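Fibronectin-binding protein BBK32 (Borrelia burgdorferi, PDB 6N1L) binds host fibronectin and, through its complement inhibitory domain, probably blocks the classical pathway by binding the protease C1r. Local coordinates at residues 96-101 and 141-146; 17-22 and 77-82; 36-41 and 121-126. One frame throughout, in Å; residues are numbered along the deposited sequence.

Contact 1 (96-101 and 141-146); sequences THAKRK and KEVQGI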
loop_
_atom_site.group_PDB
_atom_site.type_symbol
_atom_site.label_atom_id
_atom_site.label_comp_id
_atom_site.label_asym_id
_atom_site.label_seq_id
_atom_site.Cartn_x
_atom_site.Cartn_y
_atom_site.Cartn_z
ATOM N N THR A 96 7.364 17.199 14.262
ATOM C CA THR A 96 7.758 17.739 12.964
ATOM C C THR A 96 8.594 16.728 12.192
ATOM O O THR A 96 8.551 16.702 10.957
ATOM C CB THR A 96 8.523 19.062 13.106
ATOM O OG1 THR A 96 9.649 18.890 13.977
ATOM C CG2 THR A 96 7.612 20.172 13.630
ATOM N N HIS A 97 9.354 15.884 12.898
ATOM C CA HIS A 97 10.078 14.814 12.225
ATOM C C HIS A 97 9.113 13.808 11.603
ATOM O O HIS A 97 9.340 13.334 10.483
ATOM C CB HIS A 97 11.019 14.116 13.202
ATOM C CG HIS A 97 11.813 13.011 12.581
ATOM N ND1 HIS A 97 11.936 11.766 13.157
ATOM C CD2 HIS A 97 12.516 12.964 11.423
ATOM C CE1 HIS A 97 12.683 10.998 12.385
ATOM N NE2 HIS A 97 13.048 11.702 11.328
ATOM N N ALA A 98 8.050 13.454 12.325
ATOM C CA ALA A 98 7.008 12.611 11.741
ATOM C C ALA A 98 6.425 13.251 10.488
ATOM O O ALA A 98 6.221 12.575 9.473
ATOM C CB ALA A 98 5.911 12.347 12.766
ATOM N N LYS A 99 6.139 14.552 10.534
ATOM C CA LYS A 99 5.632 15.224 9.339
ATOM C C LYS A 99 6.613 15.102 8.176
ATOM O O LYS A 99 6.209 14.890 7.023
ATOM C CB LYS A 99 5.333 16.693 9.658
ATOM C CG LYS A 99 4.704 17.488 8.522
ATOM C CD LYS A 99 5.755 18.191 7.679
ATOM C CE LYS A 99 5.137 19.287 6.830
ATOM N NZ LYS A 99 6.187 20.031 6.078
ATOM N N ARG A 100 7.913 15.242 8.447
ATOM C CA ARG A 100 8.881 15.142 7.366
ATOM C C ARG A 100 8.898 13.741 6.757
ATOM O O ARG A 100 9.006 13.590 5.535
ATOM C CB ARG A 100 10.267 15.542 7.876
ATOM C CG ARG A 100 10.353 17.030 8.192
ATOM C CD ARG A 100 11.796 17.455 8.509
ATOM N NE ARG A 100 12.237 16.938 9.804
ATOM C CZ ARG A 100 12.062 17.569 10.960
ATOM N NH1 ARG A 100 11.453 18.749 10.995
ATOM N NH2 ARG A 100 12.496 17.019 12.087
ATOM N N LYS A 101 8.784 12.707 7.590
ATOM C CA LYS A 101 8.755 11.349 7.050
ATOM C C LYS A 101 7.512 11.126 6.197
ATOM O O LYS A 101 7.582 10.494 5.141
ATOM C CB LYS A 101 8.807 10.331 8.186
ATOM C CG LYS A 101 10.119 10.326 8.965
ATOM C CD LYS A 101 10.074 9.331 10.125
ATOM C CE LYS A 101 9.938 7.892 9.637
ATOM N NZ LYS A 101 10.987 7.525 8.633
ATOM N N LYS A 141 5.080 2.610 10.501
ATOM C CA LYS A 141 5.078 2.121 11.876
ATOM C C LYS A 141 6.015 2.949 12.751
ATOM O O LYS A 141 5.708 3.215 13.919
ATOM C CB LYS A 141 5.469 0.641 11.905
ATOM C CG LYS A 141 4.343 -0.297 11.478
ATOM C CD LYS A 141 4.870 -1.699 11.173
ATOM C CE LYS A 141 3.795 -2.579 10.563
ATOM N NZ LYS A 141 2.747 -2.961 11.553
ATOM N N GLU A 142 7.162 3.355 12.201
ATOM C CA GLU A 142 8.047 4.279 12.911
ATOM C C GLU A 142 7.344 5.597 13.210
ATOM O O GLU A 142 7.466 6.139 14.318
ATOM C CB GLU A 142 9.305 4.528 12.090
ATOM C CG GLU A 142 10.393 3.508 12.334
ATOM C CD GLU A 142 11.192 3.174 11.089
ATOM O OE1 GLU A 142 11.563 4.105 10.334
ATOM O OE2 GLU A 142 11.453 1.970 10.867
ATOM N N VAL A 143 6.615 6.136 12.227
ATOM C CA VAL A 143 5.882 7.385 12.423
ATOM C C VAL A 143 4.949 7.267 13.616
ATOM O O VAL A 143 4.878 8.166 14.465
ATOM C CB VAL A 143 5.113 7.760 11.141
ATOM C CG1 VAL A 143 3.984 8.734 11.459
ATOM C CG2 VAL A 143 6.059 8.326 10.094
ATOM N N GLN A 144 4.227 6.147 13.706
ATOM C CA GLN A 144 3.307 5.945 14.816
ATOM C C GLN A 144 4.025 5.987 16.155
ATOM O O GLN A 144 3.481 6.515 17.131
ATOM C CB GLN A 144 2.564 4.621 14.644
ATOM C CG GLN A 144 1.562 4.615 13.497
ATOM C CD GLN A 144 0.333 5.481 13.769
ATOM O OE1 GLN A 144 0.442 6.648 14.162
ATOM N NE2 GLN A 144 -0.843 4.911 13.557
ATOM N N GLY A 145 5.244 5.457 16.222
ATOM C CA GLY A 145 5.984 5.506 17.473
ATOM C C GLY A 145 6.487 6.892 17.806
ATOM O O GLY A 145 6.539 7.282 18.979
ATOM N N ILE A 146 6.874 7.662 16.783
ATOM C CA ILE A 146 7.452 8.986 16.980
ATOM C C ILE A 146 6.457 9.944 17.624
ATOM O O ILE A 146 6.855 10.869 18.344
ATOM C CB ILE A 146 7.981 9.514 15.629
ATOM C CG1 ILE A 146 9.263 8.774 15.247
ATOM C CG2 ILE A 146 8.224 11.018 15.668
ATOM C CD1 ILE A 146 9.858 9.202 13.924
HETATM O O HOH W 1 12.291 4.823 7.708
#
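Glu142 and Lys101 meet through a water, which donates to Glu142 OE1 at 2.8 Å and accepts from Lys101 NZ at 3.1 Å. Directly, the two charges form only a long salt bridge, with Lys101 NZ 3.9 Å from Glu142 OE1. They lie across an antiparallel helical hairpin of the bundle, formed by the consecutive helices 93-117 and 122-147, whose short segments run at 164° to each other. Bends in the lysine chain at chi3 (64°) and chi4 (53°) place first CE and then NZ, and CE ends up beside Val143 CG2, the lysine and valine side chains pointing opposite ways as they pass. Beside the water-linked pair runs an apolar seam. Ala98, whose CA lies nearest that of Val143 across the hairpin, packs its CB 3.9 Å from Ile146 CG2. The other branch of Ile146 reaches farther along the lysine: its CD1 rests 3.8 Å from Lys101 CD. Within its own helix, Lys101 lays the same CD over one face of the His97 ring, toward the rim. The imidazole meets the isoleucine too, the side chains crossing at about a right angle with His97 ND1 3.4 Å from Ile146 CD1.

Contact 2 (17-22 and 77-82); sequences KYNVDS and LNYIQV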
loop_
_atom_site.group_PDB
_atom_site.type_symbol
_atom_site.label_atom_id
_atom_site.label_comp_id
_atom_site.label_asym_id
_atom_site.label_seq_id
_atom_site.Cartn_x
_atom_site.Cartn_y
_atom_site.Cartn_z
ATOM N N LYS A 17 -2.677 9.835 13.604
ATOM C CA LYS A 17 -2.615 8.436 14.011
ATOM C C LYS A 17 -3.663 7.600 13.283
ATOM O O LYS A 17 -3.372 6.487 12.826
ATOM C CB LYS A 17 -2.788 8.323 15.526
ATOM C CG LYS A 17 -2.766 6.891 16.038
ATOM C CD LYS A 17 -3.614 6.727 17.290
ATOM C CE LYS A 17 -4.114 5.294 17.429
ATOM N NZ LYS A 17 -5.546 5.265 17.835
ATOM N N TYR A 18 -4.880 8.127 13.141
ATOM C CA TYR A 18 -5.925 7.375 12.456
ATOM C C TYR A 18 -5.572 7.152 10.991
ATOM O O TYR A 18 -5.725 6.042 10.461
ATOM C CB TYR A 18 -7.268 8.096 12.559
ATOM C CG TYR A 18 -8.301 7.475 11.651
ATOM C CD1 TYR A 18 -8.942 6.294 12.013
ATOM C CD2 TYR A 18 -8.623 8.050 10.426
ATOM C CE1 TYR A 18 -9.877 5.703 11.183
ATOM C CE2 TYR A 18 -9.562 7.464 9.588
ATOM C CZ TYR A 18 -10.187 6.294 9.973
ATOM O OH TYR A 18 -11.122 5.704 9.144
ATOM N N ASN A 19 -5.119 8.206 10.312
ATOM C CA ASN A 19 -4.878 8.081 8.879
ATOM C C ASN A 19 -3.634 7.252 8.588
ATOM O O ASN A 19 -3.601 6.526 7.585
ATOM C CB ASN A 19 -4.791 9.467 8.242
ATOM C CG ASN A 19 -6.158 10.105 8.064
ATOM O OD1 ASN A 19 -6.823 9.902 7.047
ATOM N ND2 ASN A 19 -6.593 10.873 9.064
ATOM N N VAL A 20 -2.614 7.325 9.451
ATOM C CA VAL A 20 -1.443 6.472 9.273
ATOM C C VAL A 20 -1.818 5.007 9.490
ATOM O O VAL A 20 -1.411 4.121 8.721
ATOM C CB VAL A 20 -0.310 6.924 10.211
ATOM C CG1 VAL A 20 0.833 5.925 10.185
ATOM C CG2 VAL A 20 0.186 8.306 9.792
ATOM N N ASP A 21 -2.621 4.732 10.520
ATOM C CA ASP A 21 -3.082 3.363 10.749
ATOM C C ASP A 21 -3.861 2.840 9.555
ATOM O O ASP A 21 -3.681 1.687 9.140
ATOM C CB ASP A 21 -3.955 3.294 12.003
ATOM C CG ASP A 21 -3.160 3.012 13.267
ATOM O OD1 ASP A 21 -1.925 2.806 13.180
ATOM O OD2 ASP A 21 -3.777 3.005 14.359
ATOM N N SER A 22 -4.742 3.670 8.991
ATOM C CA SER A 22 -5.491 3.264 7.809
ATOM C C SER A 22 -4.570 3.036 6.622
ATOM O O SER A 22 -4.822 2.153 5.799
ATOM C CB SER A 22 -6.543 4.311 7.463
ATOM O OG SER A 22 -7.417 4.534 8.558
ATOM N N LEU A 77 -2.704 6.785 -1.005
ATOM C CA LEU A 77 -2.274 8.169 -1.180
ATOM C C LEU A 77 -3.159 9.125 -0.387
ATOM O O LEU A 77 -2.665 10.016 0.323
ATOM C CB LEU A 77 -2.280 8.537 -2.661
ATOM C CG LEU A 77 -1.760 9.921 -3.045
ATOM C CD1 LEU A 77 -0.336 10.169 -2.495
ATOM C CD2 LEU A 77 -1.819 10.135 -4.556
ATOM N N ASN A 78 -4.477 8.954 -0.498
ATOM C CA ASN A 78 -5.386 9.868 0.188
ATOM C C ASN A 78 -5.173 9.847 1.698
ATOM O O ASN A 78 -5.161 10.905 2.338
ATOM C CB ASN A 78 -6.836 9.532 -0.161
ATOM C CG ASN A 78 -7.194 9.910 -1.585
ATOM O OD1 ASN A 78 -6.475 10.666 -2.235
ATOM N ND2 ASN A 78 -8.330 9.397 -2.075
ATOM N N TYR A 79 -5.001 8.658 2.289
ATOM C CA TYR A 79 -4.755 8.592 3.725
ATOM C C TYR A 79 -3.476 9.343 4.091
ATOM O O TYR A 79 -3.439 10.070 5.094
ATOM C CB TYR A 79 -4.669 7.138 4.191
ATOM C CG TYR A 79 -6.012 6.460 4.420
ATOM C CD1 TYR A 79 -7.032 7.106 5.118
ATOM C CD2 TYR A 79 -6.258 5.177 3.939
ATOM C CE1 TYR A 79 -8.260 6.486 5.330
ATOM C CE2 TYR A 79 -7.475 4.554 4.143
ATOM C CZ TYR A 79 -8.472 5.209 4.841
ATOM O OH TYR A 79 -9.679 4.584 5.043
ATOM N N ILE A 80 -2.419 9.192 3.290
ATOM C CA ILE A 80 -1.162 9.877 3.600
ATOM C C ILE A 80 -1.288 11.377 3.352
ATOM O O ILE A 80 -0.715 12.192 4.088
ATOM C CB ILE A 80 0.002 9.264 2.794
ATOM C CG1 ILE A 80 0.233 7.815 3.230
ATOM C CG2 ILE A 80 1.300 10.080 2.962
ATOM C CD1 ILE A 80 0.445 7.660 4.711
ATOM N N GLN A 81 -2.039 11.774 2.320
ATOM C CA GLN A 81 -2.167 13.199 2.029
ATOM C C GLN A 81 -2.928 13.918 3.133
ATOM O O GLN A 81 -2.573 15.049 3.498
ATOM C CB GLN A 81 -2.834 13.413 0.672
ATOM C CG GLN A 81 -1.937 13.031 -0.489
ATOM C CD GLN A 81 -2.538 13.370 -1.834
ATOM O OE1 GLN A 81 -3.745 13.249 -2.030
ATOM N NE2 GLN A 81 -1.693 13.789 -2.771
ATOM N N VAL A 82 -3.948 13.264 3.704
ATOM C CA VAL A 82 -4.623 13.809 4.883
ATOM C C VAL A 82 -3.664 13.863 6.070
ATOM O O VAL A 82 -3.674 14.827 6.855
ATOM C CB VAL A 82 -5.875 12.980 5.219
ATOM C CG1 VAL A 82 -6.483 13.422 6.561
ATOM C CG2 VAL A 82 -6.891 13.082 4.100
#
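Asn19 and Tyr79 mark the register of two antiparallel helix segments, 17-22 and 77-82, whose axes come within 8.4 Å at an angle of 158°. Here the backbones themselves take part: Asn19 CB lies 3.5 Å from Tyr79 O, and Tyr79 CB is similarly close to Asn19 O. The main side-chain contact is a CH-pi interaction, with Ser22 CB over the centre of the Tyr79 ring, 3.3 Å from the centroid and 9° off the normal. The ring thus lies face-on to the serine, with its CD2 and CE2 also near the Ser22 backbone. The serine hydroxyl is turned back to its own helix: with OG beside the backbone N (chi1 -57°), Ser22 OG donates to Tyr18 O at 3.0 Å. That carbonyl also takes the helical bond from Ser22 N, the two donors arriving from opposite faces of its plane. Asn19 comes to the ring at its edge, OD1 in the ring plane and 3.4 Å from Tyr79 CD1. Its ND2 bonds to Gly15 O one turn earlier, and the amide is also lined by Val82, whose CG1 is 3.6 Å from Asn19 OD1. This is the surface side of the helical bundle; on the inner side Val20 and Ile80 both pack on Leu140 of helix 122-147, while Ile80 and Leu77 reach Ile109 of helix 93-117.

Contact 3 (36-41 and 121-126); sequences LFSTKL and NLYEAY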
loop_
_atom_site.group_PDB
_atom_site.type_symbol
_atom_site.label_atom_id
_atom_site.label_comp_id
_atom_site.label_asym_id
_atom_site.label_seq_id
_atom_site.Cartn_x
_atom_site.Cartn_y
_atom_site.Cartn_z
ATOM N N LEU A 36 -2.108 -13.541 -2.807
ATOM C CA LEU A 36 -3.177 -14.376 -3.345
ATOM C C LEU A 36 -3.050 -14.532 -4.856
ATOM O O LEU A 36 -3.163 -15.648 -5.385
ATOM C CB LEU A 36 -4.536 -13.783 -2.960
ATOM C CG LEU A 36 -5.734 -14.690 -3.288
ATOM C CD1 LEU A 36 -5.631 -15.937 -2.467
ATOM C CD2 LEU A 36 -7.045 -13.952 -2.971
ATOM N N PHE A 37 -2.836 -13.421 -5.573
ATOM C CA PHE A 37 -2.620 -13.456 -7.017
ATOM C C PHE A 37 -1.494 -14.429 -7.358
ATOM O O PHE A 37 -1.651 -15.310 -8.213
ATOM C CB PHE A 37 -2.307 -12.028 -7.490
ATOM C CG PHE A 37 -2.277 -11.817 -8.979
ATOM C CD1 PHE A 37 -2.827 -12.717 -9.868
ATOM C CD2 PHE A 37 -1.694 -10.666 -9.486
ATOM C CE1 PHE A 37 -2.783 -12.475 -11.226
ATOM C CE2 PHE A 37 -1.646 -10.422 -10.841
ATOM C CZ PHE A 37 -2.198 -11.325 -11.714
ATOM N N SER A 38 -0.365 -14.309 -6.644
ATOM C CA SER A 38 0.778 -15.195 -6.869
ATOM C C SER A 38 0.401 -16.669 -6.755
ATOM O O SER A 38 0.815 -17.485 -7.590
ATOM C CB SER A 38 1.901 -14.868 -5.882
ATOM O OG SER A 38 2.381 -13.554 -6.089
ATOM N N THR A 39 -0.395 -17.030 -5.745
ATOM C CA THR A 39 -0.754 -18.435 -5.574
ATOM C C THR A 39 -1.640 -18.944 -6.708
ATOM O O THR A 39 -1.523 -20.113 -7.092
ATOM C CB THR A 39 -1.432 -18.691 -4.221
ATOM O OG1 THR A 39 -2.727 -18.076 -4.157
ATOM C CG2 THR A 39 -0.559 -18.179 -3.080
ATOM N N LYS A 40 -2.516 -18.095 -7.261
ATOM C CA LYS A 40 -3.337 -18.529 -8.392
ATOM C C LYS A 40 -2.486 -18.793 -9.625
ATOM O O LYS A 40 -2.755 -19.733 -10.387
ATOM C CB LYS A 40 -4.403 -17.481 -8.724
ATOM C CG LYS A 40 -5.321 -17.081 -7.608
ATOM C CD LYS A 40 -5.907 -18.258 -6.866
ATOM C CE LYS A 40 -6.784 -17.775 -5.744
ATOM N NZ LYS A 40 -7.333 -18.894 -4.970
ATOM N N LEU A 41 -1.476 -17.949 -9.857
ATOM C CA LEU A 41 -0.576 -18.138 -10.983
ATOM C C LEU A 41 0.247 -19.403 -10.804
ATOM O O LEU A 41 0.485 -20.140 -11.771
ATOM C CB LEU A 41 0.340 -16.917 -11.137
ATOM C CG LEU A 41 -0.373 -15.598 -11.470
ATOM C CD1 LEU A 41 0.588 -14.420 -11.363
ATOM C CD2 LEU A 41 -1.019 -15.625 -12.851
ATOM N N ASN A 121 1.409 -5.408 -17.830
ATOM C CA ASN A 121 1.139 -6.689 -17.191
ATOM C C ASN A 121 0.870 -6.488 -15.703
ATOM O O ASN A 121 1.702 -5.911 -14.996
ATOM C CB ASN A 121 2.329 -7.617 -17.405
ATOM C CG ASN A 121 2.117 -8.986 -16.802
ATOM O OD1 ASN A 121 2.472 -9.232 -15.647
ATOM N ND2 ASN A 121 1.559 -9.898 -17.593
ATOM N N LEU A 122 -0.283 -6.978 -15.230
ATOM C CA LEU A 122 -0.708 -6.710 -13.853
ATOM C C LEU A 122 0.257 -7.315 -12.840
ATOM O O LEU A 122 0.632 -6.664 -11.858
ATOM C CB LEU A 122 -2.125 -7.238 -13.611
ATOM C CG LEU A 122 -2.646 -6.948 -12.195
ATOM C CD1 LEU A 122 -2.487 -5.458 -11.861
ATOM C CD2 LEU A 122 -4.091 -7.387 -11.989
ATOM N N TYR A 123 0.655 -8.574 -13.043
ATOM C CA TYR A 123 1.591 -9.178 -12.103
ATOM C C TYR A 123 2.907 -8.409 -12.069
ATOM O O TYR A 123 3.507 -8.234 -11.001
ATOM C CB TYR A 123 1.836 -10.650 -12.446
ATOM C CG TYR A 123 2.556 -11.365 -11.329
ATOM C CD1 TYR A 123 1.934 -11.555 -10.098
ATOM C CD2 TYR A 123 3.857 -11.809 -11.484
ATOM C CE1 TYR A 123 2.589 -12.186 -9.056
ATOM C CE2 TYR A 123 4.520 -12.450 -10.450
ATOM C CZ TYR A 123 3.877 -12.635 -9.239
ATOM O OH TYR A 123 4.520 -13.267 -8.198
ATOM N N GLU A 124 3.368 -7.940 -13.229
ATOM C CA GLU A 124 4.575 -7.127 -13.271
ATOM C C GLU A 124 4.384 -5.811 -12.529
ATOM O O GLU A 124 5.337 -5.295 -11.936
ATOM C CB GLU A 124 4.977 -6.854 -14.720
ATOM C CG GLU A 124 5.419 -8.093 -15.485
ATOM C CD GLU A 124 6.626 -8.750 -14.853
ATOM O OE1 GLU A 124 7.633 -8.040 -14.629
ATOM O OE2 GLU A 124 6.566 -9.969 -14.577
ATOM N N ALA A 125 3.178 -5.245 -12.577
ATOM C CA ALA A 125 2.902 -4.010 -11.845
ATOM C C ALA A 125 3.044 -4.229 -10.342
ATOM O O ALA A 125 3.712 -3.450 -9.649
ATOM C CB ALA A 125 1.505 -3.494 -12.198
ATOM N N TYR A 126 2.444 -5.305 -9.826
ATOM C CA TYR A 126 2.626 -5.671 -8.423
ATOM C C TYR A 126 4.100 -5.874 -8.098
ATOM O O TYR A 126 4.612 -5.321 -7.121
ATOM C CB TYR A 126 1.823 -6.939 -8.093
ATOM C CG TYR A 126 0.377 -6.706 -7.718
ATOM C CD1 TYR A 126 0.016 -6.290 -6.436
ATOM C CD2 TYR A 126 -0.640 -6.904 -8.652
ATOM C CE1 TYR A 126 -1.300 -6.083 -6.090
ATOM C CE2 TYR A 126 -1.967 -6.700 -8.325
ATOM C CZ TYR A 126 -2.302 -6.285 -7.043
ATOM O OH TYR A 126 -3.609 -6.073 -6.720
#
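Phe37 and Tyr123 bridge a wide antiparallel crossing, in which the axes of segments 36-41 and 122-126 stay 11.3 Å apart at 137°. Large side chains fill this spacing. The two rings form a T-shaped pair, centroids 5.5 Å apart and planes at 82°, with the edge of Tyr123 directed at the face of Phe37. Phe37 reaches into the facing helix with CG anti to the backbone N (chi1 -170°); its CE2 lies 3.7 Å from Tyr123 N, which sits near the plane of the phenylalanine ring. Leu122 CG packs against Phe37 CE2, and Tyr126 CD2 comes to the ring's edge at CD2. Leu41 closes over the tyrosine: its CD1 stands over the face of the Tyr123 ring, 3.7 Å from the centroid, while also lying over a face of Phe37 toward the rim. At the far end of the phenol, Tyr123 OH donates to Ser38 OG at 3.0 Å, and Ser38 OG is bonded in turn to Tyr34 O. Helix 122-147 starts here, and Asn121 serves as its N-cap, with OD1 accepting from Glu124 N at 2.9 Å, the donor lying in the plane of the amide and using a lone pair of OD1. Phe64 extends the apolar cluster by stacking on Phe37 and touching Leu122. The chemistry is thus aromatic and apolar with one directional bond across it: the tyrosine is held by its face, by its edge and by its hydroxyl, contacts that together would restrict its movement between the helices.

The three contacts spread along an elongated helical bundle. Contacts 1 and 2 are neighbours, with centres about 12 Å apart on the same side of the chain's centre. Gln144 of contact 1 joins them by bonding to Lys17 O and packing on Val20 of contact 2. Contact 3 lies on the opposite side, its centre about 32 Å from that of contact 1 and 26 Å from that of contact 2. It shares helix 122-147 with contact 1 and helix 9-44 with contact 2. Along the chain, contact 2 closes before contact 1 opens, while contact 3 interleaves with both. Helices 9-44 and 122-147 thus each run from the region of contacts 1 and 2 to contact 3, spanning much of the complement inhibitory domain.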